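Local coordinates for protein BtGH115A (Bacteroides thetaiotaomicron, PDB 5BY3) that acts as a family GH115 4-O-methyl-alpha-glucuronidase with specificity for decorated arabinogalactans, at residues K467-L470 and E471-L474; K480-L483 and S484-E488. All coordinates share one frame; numbering follows the deposited sequence.

Contact 1 of 2, residues K467-L470 and E471-L474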
ATOM      1  N   LYS A 467      14.003   9.751   3.673  1.00 42.32           N
ATOM      2  CA  LYS A 467      15.114  10.220   4.473  1.00 42.66           C
ATOM      3  C   LYS A 467      14.727  10.378   5.962  1.00 44.19           C
ATOM      4  O   LYS A 467      15.396   9.851   6.831  1.00 48.38           O
ATOM      5  CB  LYS A 467      15.600  11.538   3.893  1.00 46.86           C
ATOM      6  CG  LYS A 467      16.821  12.131   4.587  1.00 48.61           C
ATOM      7  CD  LYS A 467      17.218  13.443   3.921  1.00 47.31           C
ATOM      8  CE  LYS A 467      17.913  14.360   4.902  1.00 52.45           C
ATOM      9  NZ  LYS A 467      19.327  13.935   5.014  1.00 48.61           N
ATOM     10  N   HIS A 468      13.638  11.084   6.239  1.00 43.88           N
ATOM     11  CA  HIS A 468      13.183  11.334   7.588  1.00 42.75           C
ATOM     12  C   HIS A 468      12.868  10.013   8.283  1.00 45.14           C
ATOM     13  O   HIS A 468      13.073   9.865   9.509  1.00 47.80           O
ATOM     14  CB  HIS A 468      11.964  12.250   7.556  1.00 44.08           C
ATOM     15  CG  HIS A 468      11.455  12.623   8.908  1.00 63.66           C
ATOM     16  ND1 HIS A 468      10.685  11.769   9.679  1.00 70.55           N
ATOM     17  CD2 HIS A 468      11.590  13.763   9.629  1.00 69.57           C
ATOM     18  CE1 HIS A 468      10.388  12.359  10.824  1.00 73.99           C
ATOM     19  NE2 HIS A 468      10.917  13.572  10.815  1.00 77.00           N
ATOM     20  N   TRP A 469      12.405   9.041   7.495  1.00 41.10           N
ATOM     21  CA  TRP A 469      11.975   7.763   8.031  1.00 36.99           C
ATOM     22  C   TRP A 469      13.191   6.944   8.428  1.00 37.23           C
ATOM     23  O   TRP A 469      13.217   6.441   9.549  1.00 40.80           O
ATOM     24  CB  TRP A 469      11.088   7.003   7.023  1.00 34.67           C
ATOM     25  CG  TRP A 469      10.437   5.735   7.571  1.00 34.25           C
ATOM     26  CD1 TRP A 469       9.260   5.657   8.296  1.00 31.63           C
ATOM     27  CD2 TRP A 469      10.927   4.371   7.454  1.00 30.50           C
ATOM     28  NE1 TRP A 469       8.986   4.344   8.599  1.00 32.44           N
ATOM     29  CE2 TRP A 469       9.990   3.537   8.104  1.00 29.41           C
ATOM     30  CE3 TRP A 469      12.029   3.782   6.817  1.00 30.31           C
ATOM     31  CZ2 TRP A 469      10.126   2.130   8.150  1.00 31.00           C
ATOM     32  CZ3 TRP A 469      12.160   2.379   6.851  1.00 32.56           C
ATOM     33  CH2 TRP A 469      11.219   1.570   7.513  1.00 31.46           C
ATOM     34  N   LEU A 470      14.177   6.811   7.524  1.00 35.00           N
ATOM     35  CA  LEU A 470      15.438   6.030   7.794  1.00 39.07           C
ATOM     36  C   LEU A 470      16.236   6.637   8.908  1.00 38.47           C
ATOM     37  O   LEU A 470      16.730   5.914   9.792  1.00 40.98           O
ATOM     38  CB  LEU A 470      16.365   5.885   6.553  1.00 34.74           C
ATOM     39  CG  LEU A 470      15.765   5.216   5.300  1.00 32.41           C
ATOM     40  CD1 LEU A 470      16.481   5.599   4.035  1.00 34.16           C
ATOM     41  CD2 LEU A 470      15.665   3.710   5.414  1.00 32.31           C
ATOM     42  N   GLU A 471      16.332   7.966   8.875  1.00 39.86           N
ATOM     43  CA  GLU A 471      16.950   8.721   9.966  1.00 42.29           C
ATOM     44  C   GLU A 471      16.281   8.411  11.269  1.00 41.30           C
ATOM     45  O   GLU A 471      16.971   8.153  12.238  1.00 39.63           O
ATOM     46  CB  GLU A 471      16.949  10.228   9.697  1.00 42.99           C
ATOM     47  CG  GLU A 471      18.013  10.634   8.697  1.00 47.60           C
ATOM     48  CD  GLU A 471      18.053  12.113   8.426  1.00 49.02           C
ATOM     49  OE1 GLU A 471      17.012  12.795   8.617  1.00 54.19           O
ATOM     50  OE2 GLU A 471      19.136  12.567   7.998  1.00 52.93           O
ATOM     51  N   ARG A 472      14.942   8.391  11.289  1.00 43.80           N
ATOM     52  CA  ARG A 472      14.212   8.028  12.529  1.00 47.65           C
ATOM     53  C   ARG A 472      14.412   6.555  12.975  1.00 44.09           C
ATOM     54  O   ARG A 472      14.570   6.299  14.167  1.00 41.62           O
ATOM     55  CB  ARG A 472      12.721   8.410  12.437  1.00 48.61           C
ATOM     56  CG  ARG A 472      11.875   8.351  13.710  1.00 40.51           C
ATOM     57  CD  ARG A 472      10.402   8.417  13.280  1.00 44.81           C
ATOM     58  NE  ARG A 472       9.913   7.084  12.859  1.00 43.41           N
ATOM     59  CZ  ARG A 472       8.794   6.801  12.173  1.00 39.47           C
ATOM     60  NH1 ARG A 472       7.982   7.742  11.731  1.00 31.23           N
ATOM     61  NH2 ARG A 472       8.495   5.528  11.896  1.00 40.26           N
ATOM     62  N   GLU A 473      14.404   5.600  12.045  1.00 43.90           N
ATOM     63  CA  GLU A 473      14.422   4.166  12.448  1.00 42.95           C
ATOM     64  C   GLU A 473      15.844   3.620  12.691  1.00 46.61           C
ATOM     65  O   GLU A 473      16.087   2.875  13.648  1.00 43.50           O
ATOM     66  CB  GLU A 473      13.636   3.259  11.497  1.00 37.95           C
ATOM     67  CG  GLU A 473      12.199   3.672  11.146  1.00 43.33           C
ATOM     68  CD  GLU A 473      11.257   3.937  12.327  1.00 43.77           C
ATOM     69  OE1 GLU A 473      10.341   3.157  12.539  1.00 47.13           O
ATOM     70  OE2 GLU A 473      11.365   4.960  13.017  1.00 49.80           O
ATOM     71  N   LEU A 474      16.771   4.000  11.821  1.00 47.42           N
ATOM     72  CA  LEU A 474      18.184   3.709  12.032  1.00 56.88           C
ATOM     73  C   LEU A 474      18.764   4.993  12.631  1.00 57.40           C
ATOM     74  O   LEU A 474      18.038   5.717  13.300  1.00 72.33           O
ATOM     75  CB  LEU A 474      18.802   3.290  10.711  1.00 52.41           C
ATOM     76  CG  LEU A 474      17.760   2.608   9.814  1.00 48.98           C
ATOM     77  CD1 LEU A 474      18.153   2.727   8.351  1.00 45.50           C
ATOM     78  CD2 LEU A 474      17.462   1.158  10.210  1.00 47.54           C
TER
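Trp-469 and Arg-472 both hold CG anti to the backbone N, and the bend in the arginine chain at chi3 (82°) carries its guanidinium back to the indole. Arg-472 NH2 lies 3.5 Å from Trp-469 NE1, while Trp-469 CD1 sits over one face of the guanidinium; the two planes are turned 63° apart, so this is no flat stack. Glu-473 meets the indole differently: it lays CG over the six-membered ring of Trp-469, 3.9 Å from that ring's centroid and close to its normal, a CH-pi contact. Beyond that methylene, the carboxylate forms a side-on salt bridge with Arg-472, NE to Glu-473 OE2 at 2.6 Å and NH2 to Glu-473 OE1 at 3.1 Å. Both oxygens lie close to the guanidinium plane, yet the nitrogens reach them from above the carboxylate plane. All this happens in the last turns of helix 462-473, which follows the last strand (429-433) of the parallel eight-stranded sheet, consistent with the TIM-barrel fold of this family, and packs against helices 476-495 and 552-580; Leu-474 is where helical geometry is lost. Outside the turn, Glu-445 accepts from Trp-469 NE1 and makes a salt bridge with Arg-472 NH1, and Ser-130 bonds Glu-473 OE1. An alanine in place of Arg-472 would probably leave both carboxylates without their shared cation, Glu-473 kept in place by Ser-130 and its CG on the indole. On the exposed flank, Lys-467 NZ and Glu-471 OE2 form a weak salt bridge at 3.3 Å. The backbone bond from Glu-471 N to Lys-467 O is firmer, 2.9 Å long. On the buried flank, Leu-470 CD2 and Leu-474 CD1 lie 4.0 Å apart, their side chains running the same way, and Leu-474 N closes the helix onto Leu-470 O at 2.8 Å.

Contact 2 of 2, residues K480-L483 and S484-E488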
ATOM      1  N   LYS A 480      22.612   8.094   6.202  1.00 51.59           N
ATOM      2  CA  LYS A 480      23.422   8.883   5.293  1.00 54.00           C
ATOM      3  C   LYS A 480      23.960   7.963   4.211  1.00 50.97           C
ATOM      4  O   LYS A 480      24.128   8.361   3.056  1.00 42.57           O
ATOM      5  CB  LYS A 480      24.579   9.556   6.052  1.00 59.36           C
ATOM      6  CG  LYS A 480      25.055  10.897   5.478  1.00 67.10           C
ATOM      7  CD  LYS A 480      26.368  11.283   6.158  1.00 76.08           C
ATOM      8  CE  LYS A 480      27.368  11.970   5.228  1.00 80.20           C
ATOM      9  NZ  LYS A 480      27.586  13.403   5.592  1.00 79.68           N
ATOM     10  N   THR A 481      24.220   6.727   4.589  1.00 48.33           N
ATOM     11  CA  THR A 481      24.751   5.795   3.612  1.00 58.03           C
ATOM     12  C   THR A 481      23.565   5.052   2.944  1.00 62.37           C
ATOM     13  O   THR A 481      23.604   4.739   1.748  1.00 74.30           O
ATOM     14  CB  THR A 481      25.873   4.870   4.198  1.00 58.49           C
ATOM     15  OG1 THR A 481      25.422   3.521   4.312  1.00 55.71           O
ATOM     16  CG2 THR A 481      26.406   5.360   5.602  1.00 53.32           C
ATOM     17  N   ILE A 482      22.494   4.847   3.707  1.00 50.46           N
ATOM     18  CA  ILE A 482      21.430   3.930   3.328  1.00 49.86           C
ATOM     19  C   ILE A 482      20.337   4.523   2.415  1.00 49.54           C
ATOM     20  O   ILE A 482      19.735   3.789   1.643  1.00 54.57           O
ATOM     21  CB  ILE A 482      20.864   3.222   4.598  1.00 47.98           C
ATOM     22  CG1 ILE A 482      21.859   2.179   5.128  1.00 45.23           C
ATOM     23  CG2 ILE A 482      19.512   2.569   4.375  1.00 41.63           C
ATOM     24  CD1 ILE A 482      22.690   1.443   4.084  1.00 45.91           C
ATOM     25  N   LEU A 483      20.101   5.833   2.498  1.00 48.09           N
ATOM     26  CA  LEU A 483      19.078   6.509   1.700  1.00 46.49           C
ATOM     27  C   LEU A 483      19.187   6.192   0.217  1.00 45.83           C
ATOM     28  O   LEU A 483      18.183   5.879  -0.409  1.00 43.48           O
ATOM     29  CB  LEU A 483      19.047   8.047   1.935  1.00 45.44           C
ATOM     30  CG  LEU A 483      18.285   8.975   0.951  1.00 45.02           C
ATOM     31  CD1 LEU A 483      16.794   8.677   0.823  1.00 51.16           C
ATOM     32  CD2 LEU A 483      18.453  10.402   1.367  1.00 44.90           C
ATOM     33  N   SER A 484      20.390   6.310  -0.333  1.00 44.12           N
ATOM     34  CA  SER A 484      20.612   6.045  -1.759  1.00 47.06           C
ATOM     35  C   SER A 484      20.471   4.555  -2.074  1.00 41.47           C
ATOM     36  O   SER A 484      20.043   4.197  -3.154  1.00 42.96           O
ATOM     37  CB  SER A 484      21.979   6.572  -2.228  1.00 47.18           C
ATOM     38  OG  SER A 484      23.030   5.748  -1.739  1.00 51.11           O
ATOM     39  N   VAL A 485      20.833   3.701  -1.128  1.00 41.62           N
ATOM     40  CA  VAL A 485      20.593   2.250  -1.251  1.00 41.17           C
ATOM     41  C   VAL A 485      19.109   1.868  -1.387  1.00 43.30           C
ATOM     42  O   VAL A 485      18.741   1.087  -2.284  1.00 40.68           O
ATOM     43  CB  VAL A 485      21.269   1.486  -0.119  1.00 38.51           C
ATOM     44  CG1 VAL A 485      20.723   0.092   0.009  1.00 35.52           C
ATOM     45  CG2 VAL A 485      22.772   1.470  -0.367  1.00 39.67           C
HETATM   46  N   MSE A 486      18.266   2.430  -0.517  1.00 46.77           N
HETATM   47  CA  MSE A 486      16.807   2.201  -0.573  1.00 42.18           C
HETATM   48  C   MSE A 486      16.276   2.729  -1.880  1.00 40.54           C
HETATM   49  O   MSE A 486      15.509   2.056  -2.570  1.00 43.10           O
HETATM   50  CB  MSE A 486      16.126   2.812   0.657  1.00 41.30           C
HETATM   51  CG  MSE A 486      16.408   2.078   1.982  1.00 40.92           C
HETATM   52 SE   MSE A 486      16.646   0.113   1.875  1.00 45.38          SE
HETATM   53  CE  MSE A 486      14.793  -0.490   1.979  1.00 41.79           C
ATOM     54  N   GLN A 487      16.713   3.921  -2.258  1.00 40.33           N
ATOM     55  CA  GLN A 487      16.327   4.491  -3.530  1.00 45.25           C
ATOM     56  C   GLN A 487      16.660   3.547  -4.692  1.00 44.29           C
ATOM     57  O   GLN A 487      15.845   3.338  -5.588  1.00 41.78           O
ATOM     58  CB  GLN A 487      16.994   5.834  -3.729  1.00 46.84           C
ATOM     59  CG  GLN A 487      16.414   6.947  -2.863  1.00 54.34           C
ATOM     60  CD  GLN A 487      17.223   8.232  -2.961  1.00 56.00           C
ATOM     61  OE1 GLN A 487      18.457   8.202  -3.081  1.00 60.59           O
ATOM     62  NE2 GLN A 487      16.537   9.366  -2.908  1.00 54.39           N
ATOM     63  N   GLU A 488      17.852   2.967  -4.660  1.00 42.18           N
ATOM     64  CA  GLU A 488      18.275   2.145  -5.763  1.00 43.10           C
ATOM     65  C   GLU A 488      17.556   0.832  -5.765  1.00 39.23           C
ATOM     66  O   GLU A 488      17.288   0.321  -6.839  1.00 45.07           O
ATOM     67  CB  GLU A 488      19.790   1.936  -5.770  1.00 45.93           C
ATOM     68  CG  GLU A 488      20.527   3.112  -6.389  1.00 48.57           C
ATOM     69  CD  GLU A 488      20.208   3.277  -7.860  1.00 53.54           C
ATOM     70  OE1 GLU A 488      20.596   2.317  -8.597  1.00 45.30           O
ATOM     71  OE2 GLU A 488      19.591   4.346  -8.236  1.00 47.90           O
TER
HETATM   72  O   HOH W   1      22.351   7.900   0.748  1.00 38.06           O
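Ser-484 follows directly on Leu-483, and its N donates to a water at 2.7 Å; that water in turn donates to Lys-480 O, so it is inserted where a direct i to i+4 backbone bond would otherwise run. Val-485 comes next, its CB 4.4 Å from Ile-482 CD1, a loose apolar contact on the buried side, where helix 523-543 also packs against the valine. At Met-486, a selenomethionine, CG rests 3.9 Å from Ile-482 CG2, the two side chains lying alongside each other and pointing the same way. The chain then bends at chi2 and chi3 and takes SE away from the preceding turn. Its backbone N bonds Ile-482 O at 2.9 Å, nearly straight. Gln-487 crosses Leu-483: the extended chain sets its amide beside the leucine, with NE2 3.8 Å from Leu-483 CD1, while Gln-487 N bonds Leu-483 O at 3.1 Å. Glu-488 continues the pattern through its N to Ser-484 O and turns its carboxylate to Arg-491. The whole is an amphipathic helix: Ile-482, Val-485 and Met-486 face the helices 462-473, 523-543 and 552-580, while Ser-484 lies on the exposed side, where the water enters the backbone.

How the contacts relate
Contact 1 ends helix 462-473 and contact 2 lies within helix 476-495, the next helix along the chain; their centres are about 11 Å apart. Both are partly buried, and their apolar faces meet: Leu-470 CD1 comes within 3.6 Å of Leu-483 CA, and Leu-470 CD2 also packs on Met-486 and Ile-482. Lys-467 adds its aliphatic part against Leu-483. Helix 552-580 touches both contacts. Away from this seam, contact 1 carries a cluster of buried Trp-469 and Glu-473 with the partly exposed Arg-472, tied to Glu-445 and Ser-130, and Lys-467 and Glu-471 make its outer flank. Contact 2 turns Ile-482, Val-485 and the selenomethionine Met-486 inward, with Ser-484 and the water on the outer side.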